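Long-range contacts in putative metal binding protein RUMGNA_00854 (Ruminococcus gnavus, PDB 3U7Z), which is of unknown function but binds calcium ions and carries a DUF4430 domain of the ubiquitin-like clan: residues Lys7-Thr12 with Asp91-Thr96; Ala29-Glu34 with Gln84-Asp89; Glu39-Gly44 with Thr55-Thr60. All blocks are in the same frame, centred on the assembly; numbering follows the deposited sequence. Where two conformers were deposited one is given.

Overall arrangement
From the N terminus, the chain enters strand 7-14, which pairs with the late strand 92-99 in contact 1. This closes the widest loop. Inside it lies contact 2, where the start of helix 32-38 meets the loop 84-89 just before strand 92-99. Contact 3 lies inside contact 2 in turn and closes the short hairpin of strands 42-45 and 52-56. The three loops nest and none cross. Contacts 1 and 2 touch through H8 with D89 and K7 with A29. Contacts 1 and 3 touch through L95, which packs on V42 and V56. Contacts 2 and 3 do not touch; their centres are about 17 Å apart.

Contact 1 of 3, residues Lys7-Thr12 with Asp91-Thr96; sequences KHITVT and DAFELT
V11 and L95 meet through single methyl branches. With CG1 anti to the backbone N, chi1 178°, V11 sets that methyl 4.0 Å from L95 CD1, and the two side chains cross obliquely. On the same face, I9 reaches the F93 ring with its delta methyl. I9 CD1 stands 4.3 Å from F93 CD2 and approaches the ring obliquely. The other branch of I9, CG2, lies 4.1 Å from D91 CB. Helix 32-38 covers this face, with L32 on F93, V35 on I9, and L36 on V11 and L95. The backbones run parallel at 16°. T10 N donates to D91 O, and T10 O receives F93 N at 2.9 Å. T12 repeats the pattern with F93 O and L95 N. The first and last long strands thus lie side by side within a mixed sheet with a helix across it, consistent with the beta-grasp fold of the ubiquitin-like clan. T10, T12, A92 and E94 point to the other face. T10 OG1 sits between the backbone N and the carbonyl carbon (chi1 61°), 3.5 Å from A92 CB. One water joins T10 OG1 to T12 OG1 and donates to F93 O at 2.8 Å. A second water binds T10 OG1 and donates to D91 O. E94 OE1 takes hydrogen bonds from T72 OG1 and G75 N.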
loop_
_atom_site.group_PDB
_atom_site.type_symbol
_atom_site.label_atom_id
_atom_site.label_comp_id
_atom_site.label_asym_id
_atom_site.label_seq_id
_atom_site.Cartn_x
_atom_site.Cartn_y
_atom_site.Cartn_z
ATOM N N LYS A 7 -1.135 17.168 -1.761
ATOM C CA LYS A 7 -0.923 16.319 -2.926
ATOM C C LYS A 7 -2.198 15.494 -3.094
ATOM O O LYS A 7 -2.811 15.101 -2.099
ATOM C CB LYS A 7 0.248 15.405 -2.641
ATOM C CG LYS A 7 1.553 16.175 -2.419
ATOM C CD LYS A 7 2.645 15.232 -2.019
ATOM C CE LYS A 7 3.798 15.921 -1.291
ATOM N NZ LYS A 7 3.440 16.110 0.152
ATOM N N HIS A 8 -2.544 15.223 -4.335
ATOM C CA HIS A 8 -3.733 14.439 -4.655
ATOM C C HIS A 8 -3.248 13.145 -5.259
ATOM O O HIS A 8 -2.642 13.138 -6.322
ATOM C CB HIS A 8 -4.582 15.245 -5.655
ATOM C CG HIS A 8 -4.837 16.645 -5.203
ATOM N ND1 HIS A 8 -5.610 16.934 -4.108
ATOM C CD2 HIS A 8 -4.291 17.819 -5.600
ATOM C CE1 HIS A 8 -5.585 18.244 -3.884
ATOM N NE2 HIS A 8 -4.783 18.798 -4.771
ATOM N N ILE A 9 -3.552 12.067 -4.554
ATOM C CA ILE A 9 -3.116 10.750 -4.994
ATOM C C ILE A 9 -4.240 9.734 -4.964
ATOM O O ILE A 9 -5.297 9.945 -4.370
ATOM C CB ILE A 9 -1.919 10.234 -4.190
ATOM C CG1 ILE A 9 -2.303 9.843 -2.791
ATOM C CG2 ILE A 9 -0.842 11.298 -4.113
ATOM C CD1 ILE A 9 -1.268 9.034 -2.096
ATOM N N THR A 10 -3.995 8.626 -5.638
ATOM C CA THR A 10 -4.919 7.489 -5.547
ATOM C C THR A 10 -4.175 6.246 -5.122
ATOM O O THR A 10 -2.991 6.111 -5.395
ATOM C CB THR A 10 -5.629 7.196 -6.867
ATOM O OG1 THR A 10 -4.729 6.864 -7.886
ATOM C CG2 THR A 10 -6.340 8.410 -7.357
ATOM N N VAL A 11 -4.852 5.417 -4.334
ATOM C CA VAL A 11 -4.356 4.116 -3.925
ATOM C C VAL A 11 -5.427 3.127 -4.329
ATOM O O VAL A 11 -6.568 3.225 -3.878
ATOM C CB VAL A 11 -4.120 4.055 -2.441
ATOM C CG1 VAL A 11 -3.641 2.649 -2.041
ATOM C CG2 VAL A 11 -3.125 5.142 -2.010
ATOM N N THR A 12 -5.065 2.160 -5.167
ATOM C CA THR A 12 -5.981 1.107 -5.569
ATOM C C THR A 12 -5.564 -0.191 -4.914
ATOM O O THR A 12 -4.392 -0.547 -4.936
ATOM C CB THR A 12 -6.004 0.941 -7.082
ATOM O OG1 THR A 12 -6.384 2.179 -7.697
ATOM C CG2 THR A 12 -6.970 -0.127 -7.521
ATOM N N ASP A 91 0.334 11.031 -7.936
ATOM C CA ASP A 91 0.715 9.626 -7.902
ATOM C C ASP A 91 -0.471 8.719 -7.848
ATOM O O ASP A 91 -1.475 9.011 -7.200
ATOM C CB ASP A 91 1.586 9.287 -6.686
ATOM C CG ASP A 91 3.057 9.647 -6.829
ATOM O OD1 ASP A 91 3.535 9.928 -7.943
ATOM O OD2 ASP A 91 3.743 9.591 -5.790
ATOM N N ALA A 92 -0.309 7.577 -8.490
ATOM C CA ALA A 92 -1.261 6.445 -8.358
ATOM C C ALA A 92 -0.450 5.248 -7.850
ATOM O O ALA A 92 0.541 4.856 -8.487
ATOM C CB ALA A 92 -1.879 6.118 -9.710
ATOM N N PHE A 93 -0.824 4.731 -6.691
ATOM C CA PHE A 93 -0.227 3.565 -6.108
ATOM C C PHE A 93 -1.202 2.446 -6.131
ATOM O O PHE A 93 -2.404 2.656 -6.136
ATOM C CB PHE A 93 0.183 3.780 -4.661
ATOM C CG PHE A 93 1.301 4.741 -4.492
ATOM C CD1 PHE A 93 2.599 4.307 -4.543
ATOM C CD2 PHE A 93 1.065 6.114 -4.254
ATOM C CE1 PHE A 93 3.688 5.170 -4.382
ATOM C CE2 PHE A 93 2.160 7.001 -4.134
ATOM C CZ PHE A 93 3.465 6.502 -4.176
ATOM N N GLU A 94 -0.665 1.232 -6.150
ATOM C CA GLU A 94 -1.497 0.027 -6.031
ATOM C C GLU A 94 -0.938 -0.827 -4.890
ATOM O O GLU A 94 0.302 -0.890 -4.681
ATOM C CB GLU A 94 -1.538 -0.767 -7.348
ATOM C CG GLU A 94 -1.853 0.103 -8.547
ATOM C CD GLU A 94 -0.667 0.925 -9.128
ATOM O OE1 GLU A 94 0.483 0.422 -9.158
ATOM O OE2 GLU A 94 -0.897 2.057 -9.630
ATOM N N LEU A 95 -1.830 -1.491 -4.184
ATOM C CA LEU A 95 -1.489 -2.536 -3.181
ATOM C C LEU A 95 -2.169 -3.810 -3.692
ATOM O O LEU A 95 -3.388 -3.880 -3.789
ATOM C CB LEU A 95 -1.995 -2.189 -1.786
ATOM C CG LEU A 95 -1.400 -0.923 -1.228
ATOM C CD1 LEU A 95 -2.129 -0.427 -0.005
ATOM C CD2 LEU A 95 0.022 -1.052 -0.944
ATOM N N THR A 96 -1.377 -4.819 -4.056
ATOM C CA THR A 96 -1.874 -6.024 -4.671
ATOM C C THR A 96 -1.528 -7.211 -3.836
ATOM O O THR A 96 -0.415 -7.361 -3.404
ATOM C CB THR A 96 -1.251 -6.238 -6.063
ATOM O OG1 THR A 96 -1.515 -5.078 -6.828
ATOM C CG2 THR A 96 -1.832 -7.439 -6.784
HETATM O O HOH W 1 -4.242 3.992 -7.855
HETATM O O HOH W 2 -3.693 9.434 -9.069
#

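Contact 2 of 3, residues Ala29-Glu34 with Gln84-Asp89; sequences AKYLGE and QTPVSD. With CA (calcium ion), chain G.
Y31 and P86 face each other in a single backbone bridge, with V87 N donating to K30 O at 3.0 Å on one side and L32 N to T85 O at 2.8 Å on the other. Y31 is the N-cap residue of helix 32-38, so the bridge ties down the start of that helix. The Y31 ring lies against the 84-86 backbone. Its CD1 is 3.6 Å from Q84 C, and its CE1 is 4.4 Å from P86 CG. T85 O meets the ring edge. K30 CG rests 3.1 Å above one ring face, toward the rim. An alanine in place of Y31 would probably open a gap beside Q84 and P86 and leave K30 CG without the ring it rests on. V87 points toward 29-34, and its CG2, anti to the carbonyl carbon, reaches within 3.5 Å of L32 N. T85 CB meets L32 CB at 4.0 Å. T85 OG1 is hydrogen-bonded to T80 OG1 and S81 O. D89 OD2 binds a calcium ion at 2.2 Å, while OD1 accepts H8 N. V87 also packs on V35 of helix 32-38 and I9 of strand 7-14, and L32 and T85 both touch F93 of strand 92-99.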
loop_
_atom_site.group_PDB
_atom_site.type_symbol
_atom_site.label_atom_id
_atom_site.label_comp_id
_atom_site.label_asym_id
_atom_site.label_seq_id
_atom_site.Cartn_x
_atom_site.Cartn_y
_atom_site.Cartn_z
ATOM N N ALA A 29 1.078 14.514 3.507
ATOM C CA ALA A 29 2.026 13.480 3.901
ATOM C C ALA A 29 3.243 13.420 2.996
ATOM O O ALA A 29 3.189 13.644 1.764
ATOM C CB ALA A 29 1.344 12.124 3.907
ATOM N N LYS A 30 4.365 13.115 3.631
ATOM C CA LYS A 30 5.589 12.954 2.942
ATOM C C LYS A 30 5.651 11.537 2.432
ATOM O O LYS A 30 6.187 11.351 1.377
ATOM C CB LYS A 30 6.779 13.255 3.884
ATOM C CG LYS A 30 8.191 12.983 3.318
ATOM C CD LYS A 30 8.645 13.902 2.198
ATOM C CE LYS A 30 10.133 13.696 1.883
ATOM N NZ LYS A 30 10.460 14.063 0.475
ATOM N N TYR A 31 5.117 10.559 3.190
ATOM C CA TYR A 31 5.320 9.139 2.873
ATOM C C TYR A 31 4.045 8.352 2.779
ATOM O O TYR A 31 3.064 8.662 3.402
ATOM C CB TYR A 31 6.236 8.468 3.908
ATOM C CG TYR A 31 7.629 9.079 3.894
ATOM C CD1 TYR A 31 8.528 8.772 2.889
ATOM C CD2 TYR A 31 8.036 9.985 4.882
ATOM C CE1 TYR A 31 9.815 9.326 2.828
ATOM C CE2 TYR A 31 9.336 10.552 4.846
ATOM C CZ TYR A 31 10.202 10.221 3.813
ATOM O OH TYR A 31 11.453 10.768 3.783
ATOM N N LEU A 32 4.112 7.291 1.978
ATOM C CA LEU A 32 2.917 6.538 1.651
ATOM C C LEU A 32 2.315 5.881 2.866
ATOM O O LEU A 32 1.135 5.854 3.013
ATOM C CB LEU A 32 3.201 5.460 0.593
ATOM C CG LEU A 32 2.026 4.541 0.162
ATOM C CD1 LEU A 32 0.890 5.383 -0.424
ATOM C CD2 LEU A 32 2.545 3.484 -0.801
ATOM N N GLY A 33 3.158 5.407 3.782
ATOM C CA GLY A 33 2.587 4.750 4.982
ATOM C C GLY A 33 1.706 5.663 5.819
ATOM O O GLY A 33 0.673 5.211 6.359
ATOM N N GLU A 34 2.096 6.951 5.905
ATOM C CA GLU A 34 1.334 7.949 6.645
ATOM C C GLU A 34 -0.044 8.126 5.987
ATOM O O GLU A 34 -1.091 8.205 6.678
ATOM C CB GLU A 34 2.123 9.287 6.701
ATOM C CG GLU A 34 1.353 10.443 7.314
ATOM C CD GLU A 34 2.106 11.778 7.256
ATOM O OE1 GLU A 34 3.280 11.813 6.829
ATOM O OE2 GLU A 34 1.497 12.807 7.642
ATOM N N GLN A 84 8.774 4.493 3.855
ATOM C CA GLN A 84 9.892 5.164 3.234
ATOM C C GLN A 84 9.631 5.533 1.750
ATOM O O GLN A 84 10.549 5.846 1.011
ATOM C CB GLN A 84 11.109 4.228 3.301
ATOM C CG GLN A 84 11.576 3.968 4.741
ATOM C CD GLN A 84 12.536 2.777 4.913
ATOM O OE1 GLN A 84 13.342 2.472 4.031
ATOM N NE2 GLN A 84 12.462 2.109 6.074
ATOM N N THR A 85 8.372 5.437 1.318
ATOM C CA THR A 85 7.971 5.651 -0.091
ATOM C C THR A 85 7.430 7.077 -0.180
ATOM O O THR A 85 6.404 7.378 0.371
ATOM C CB THR A 85 6.930 4.643 -0.543
ATOM O OG1 THR A 85 7.453 3.302 -0.452
ATOM C CG2 THR A 85 6.517 4.911 -1.980
ATOM N N PRO A 86 8.169 7.958 -0.851
ATOM C CA PRO A 86 7.691 9.325 -0.926
ATOM C C PRO A 86 6.459 9.442 -1.795
ATOM O O PRO A 86 6.323 8.705 -2.793
ATOM C CB PRO A 86 8.832 10.078 -1.593
ATOM C CG PRO A 86 9.980 9.248 -1.541
ATOM C CD PRO A 86 9.499 7.814 -1.438
ATOM N N VAL A 87 5.592 10.347 -1.397
ATOM C CA VAL A 87 4.357 10.634 -2.142
ATOM C C VAL A 87 4.544 11.913 -2.969
ATOM O O VAL A 87 5.086 12.904 -2.468
ATOM C CB VAL A 87 3.218 10.742 -1.113
ATOM C CG1 VAL A 87 1.949 11.449 -1.624
ATOM C CG2 VAL A 87 2.901 9.323 -0.605
ATOM N N SER A 88 4.105 11.894 -4.228
ATOM C CA SER A 88 4.101 13.066 -5.119
ATOM C C SER A 88 2.704 13.347 -5.573
ATOM O O SER A 88 1.885 12.433 -5.722
ATOM C CB SER A 88 4.963 12.775 -6.342
ATOM O OG SER A 88 6.302 12.505 -5.986
ATOM N N ASP A 89 2.439 14.629 -5.826
ATOM C CA ASP A 89 1.159 15.018 -6.379
ATOM C C ASP A 89 0.912 14.240 -7.663
ATOM O O ASP A 89 1.759 14.167 -8.549
ATOM C CB ASP A 89 1.095 16.533 -6.597
ATOM C CG ASP A 89 -0.259 17.003 -7.020
ATOM O OD1 ASP A 89 -1.291 16.481 -6.574
ATOM O OD2 ASP A 89 -0.286 17.993 -7.815
HETATM CA CA CA G . 0.502 19.877 -8.725
#

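Contact 3 of 3, residues Glu39-Gly44 with Thr55-Thr60; sequences ENLVDG and TVDEET. With CA (calcium ion), chain D; CA (calcium ion), chain C; CA (calcium ion), chain F; EDO (1,2-ethanediol), chain K.
D57 N donates to L41 O at 2.8 Å in a nearly straight bond (169°). D43 and T55 form an antiparallel hydrogen-bonded pair, with D43 N on T55 O at 2.9 Å and a longer return bond from T55 N to D43 O (3.3 Å). V42 and V56 form the neighbouring non-hydrogen-bonded pair. V42 O turns instead to a calcium ion, bound at 2.4 Å. D43 OD1 binds the same ion, and N40 and E37 complete its protein ligands. D43 OD1 also bridges to a second calcium, which D43 OD2 grips at 2.5 Å. With D57 CG anti to the backbone N (chi1 -173°), the carboxylate reaches a third calcium, held by OD1 at 2.2 Å, while OD2 is hydrogen-bonded to H15 NE2. V42 and V56 run alongside each other on the same face of the hairpin, V42 CG1 4.0 Å from V56 CG2. Both pack on L95. L41 CD1 reaches D57 CB at 3.8 Å. A type I' turn from V56 to E59 leads into strand 59-60. The hairpin thus sets its valines on the core. The site joins the end of helix 32-38 to the first strand of the hairpin. Two cations sharing D43 would probably keep it ionised.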
loop_
_atom_site.group_PDB
_atom_site.type_symbol
_atom_site.label_atom_id
_atom_site.label_comp_id
_atom_site.label_asym_id
_atom_site.label_seq_id
_atom_site.Cartn_x
_atom_site.Cartn_y
_atom_site.Cartn_z
ATOM N N GLU A 39 -6.365 6.736 7.398
ATOM C CA GLU A 39 -7.703 6.188 7.413
ATOM C C GLU A 39 -7.713 4.740 7.905
ATOM O O GLU A 39 -8.688 4.031 7.702
ATOM C CB GLU A 39 -8.287 6.239 5.987
ATOM C CG GLU A 39 -8.475 7.638 5.414
ATOM C CD GLU A 39 -9.614 8.389 6.090
ATOM O OE1 GLU A 39 -10.590 7.741 6.520
ATOM O OE2 GLU A 39 -9.530 9.632 6.186
ATOM N N ASN A 40 -6.613 4.297 8.527
ATOM C CA ASN A 40 -6.474 2.913 8.903
ATOM C C ASN A 40 -6.787 1.938 7.744
ATOM O O ASN A 40 -7.456 0.939 7.923
ATOM C CB ASN A 40 -7.244 2.593 10.183
ATOM C CG ASN A 40 -6.793 1.320 10.815
ATOM O OD1 ASN A 40 -5.745 0.792 10.487
ATOM N ND2 ASN A 40 -7.566 0.811 11.705
ATOM N N LEU A 41 -6.230 2.216 6.586
ATOM C CA LEU A 41 -6.470 1.354 5.400
ATOM C C LEU A 41 -5.609 0.095 5.401
ATOM O O LEU A 41 -5.895 -0.824 4.684
ATOM C CB LEU A 41 -6.233 2.148 4.121
ATOM C CG LEU A 41 -6.511 1.480 2.762
ATOM C CD1 LEU A 41 -7.996 1.076 2.666
ATOM C CD2 LEU A 41 -6.090 2.417 1.646
ATOM N N VAL A 42 -4.549 0.094 6.191
ATOM C CA VAL A 42 -3.653 -1.027 6.307
ATOM C C VAL A 42 -3.329 -1.318 7.757
ATOM O O VAL A 42 -3.532 -0.460 8.644
ATOM C CB VAL A 42 -2.320 -0.761 5.591
ATOM C CG1 VAL A 42 -2.520 -0.406 4.074
ATOM C CG2 VAL A 42 -1.487 0.287 6.274
ATOM N N ASP A 43 -2.883 -2.531 8.011
ATOM C CA ASP A 43 -2.194 -2.874 9.266
ATOM C C ASP A 43 -0.846 -3.434 8.879
ATOM O O ASP A 43 -0.728 -4.231 7.937
ATOM C CB ASP A 43 -2.963 -3.893 10.095
ATOM C CG ASP A 43 -3.944 -3.317 11.055
ATOM O OD1 ASP A 43 -4.158 -2.111 11.163
ATOM O OD2 ASP A 43 -4.539 -4.175 11.764
ATOM N N GLY A 44 0.179 -2.993 9.617
ATOM C CA GLY A 44 1.478 -3.494 9.427
ATOM C C GLY A 44 2.274 -3.561 10.672
ATOM O O GLY A 44 1.921 -2.975 11.674
ATOM N N THR A 55 -2.320 -6.566 6.293
ATOM C CA THR A 55 -3.737 -6.396 6.017
ATOM C C THR A 55 -3.935 -5.107 5.273
ATOM O O THR A 55 -3.382 -4.073 5.661
ATOM C CB THR A 55 -4.574 -6.361 7.309
ATOM O OG1 THR A 55 -4.343 -7.550 8.039
ATOM C CG2 THR A 55 -6.088 -6.189 7.066
ATOM N N VAL A 56 -4.717 -5.171 4.182
ATOM C CA VAL A 56 -5.091 -3.986 3.444
ATOM C C VAL A 56 -6.589 -4.037 3.165
ATOM O O VAL A 56 -7.091 -5.034 2.669
ATOM C CB VAL A 56 -4.342 -3.893 2.073
ATOM C CG1 VAL A 56 -4.695 -2.614 1.374
ATOM C CG2 VAL A 56 -2.825 -3.956 2.308
ATOM N N ASP A 57 -7.305 -2.983 3.549
ATOM C CA ASP A 57 -8.721 -2.870 3.240
ATOM C C ASP A 57 -9.437 -4.124 3.684
ATOM O O ASP A 57 -10.189 -4.686 2.920
ATOM C CB ASP A 57 -8.955 -2.531 1.762
ATOM C CG ASP A 57 -10.385 -2.239 1.410
ATOM O OD1 ASP A 57 -11.134 -1.639 2.228
ATOM O OD2 ASP A 57 -10.768 -2.583 0.248
ATOM N N GLU A 58 -9.190 -4.547 4.925
ATOM C CA GLU A 58 -9.841 -5.691 5.559
ATOM C C GLU A 58 -9.580 -7.037 4.943
ATOM O O GLU A 58 -10.315 -7.966 5.197
ATOM C CB GLU A 58 -11.340 -5.444 5.712
ATOM C CG GLU A 58 -11.646 -4.183 6.462
ATOM C CD GLU A 58 -13.127 -3.998 6.665
ATOM O OE1 GLU A 58 -13.930 -4.326 5.747
ATOM O OE2 GLU A 58 -13.501 -3.472 7.736
ATOM N N GLU A 59 -8.481 -7.163 4.222
ATOM C CA GLU A 59 -8.030 -8.444 3.742
ATOM C C GLU A 59 -6.605 -8.729 4.196
ATOM O O GLU A 59 -5.667 -7.969 3.946
ATOM C CB GLU A 59 -8.087 -8.540 2.191
ATOM C CG GLU A 59 -7.646 -9.909 1.713
ATOM C CD GLU A 59 -7.839 -10.187 0.246
ATOM O OE1 GLU A 59 -7.798 -9.245 -0.519
ATOM O OE2 GLU A 59 -7.998 -11.368 -0.174
ATOM N N THR A 60 -6.464 -9.842 4.895
ATOM C CA THR A 60 -5.221 -10.241 5.508
ATOM C C THR A 60 -4.575 -11.302 4.629
ATOM O O THR A 60 -5.215 -12.312 4.267
ATOM C CB THR A 60 -5.461 -10.813 6.940
ATOM O OG1 THR A 60 -6.013 -9.765 7.755
ATOM C CG2 THR A 60 -4.137 -11.296 7.586
HETATM CA CA CA D . -3.516 0.193 10.931
HETATM CA CA CA C . -4.904 -2.574 13.607
HETATM CA CA CA F . -12.714 -0.834 3.461
HETATM C C1 EDO K . -6.692 -2.056 8.991
HETATM O O1 EDO K . -7.419 -2.840 9.953
HETATM C C2 EDO K . -6.777 -2.646 7.587
HETATM O O2 EDO K . -8.043 -2.954 6.965
HETATM O O HOH W 3 -13.219 -3.427 3.506
HETATM O O HOH W 4 -7.261 -1.864 13.831
HETATM O O HOH W 5 -5.425 -4.721 14.581
HETATM O O HOH W 6 -11.612 1.262 4.195
#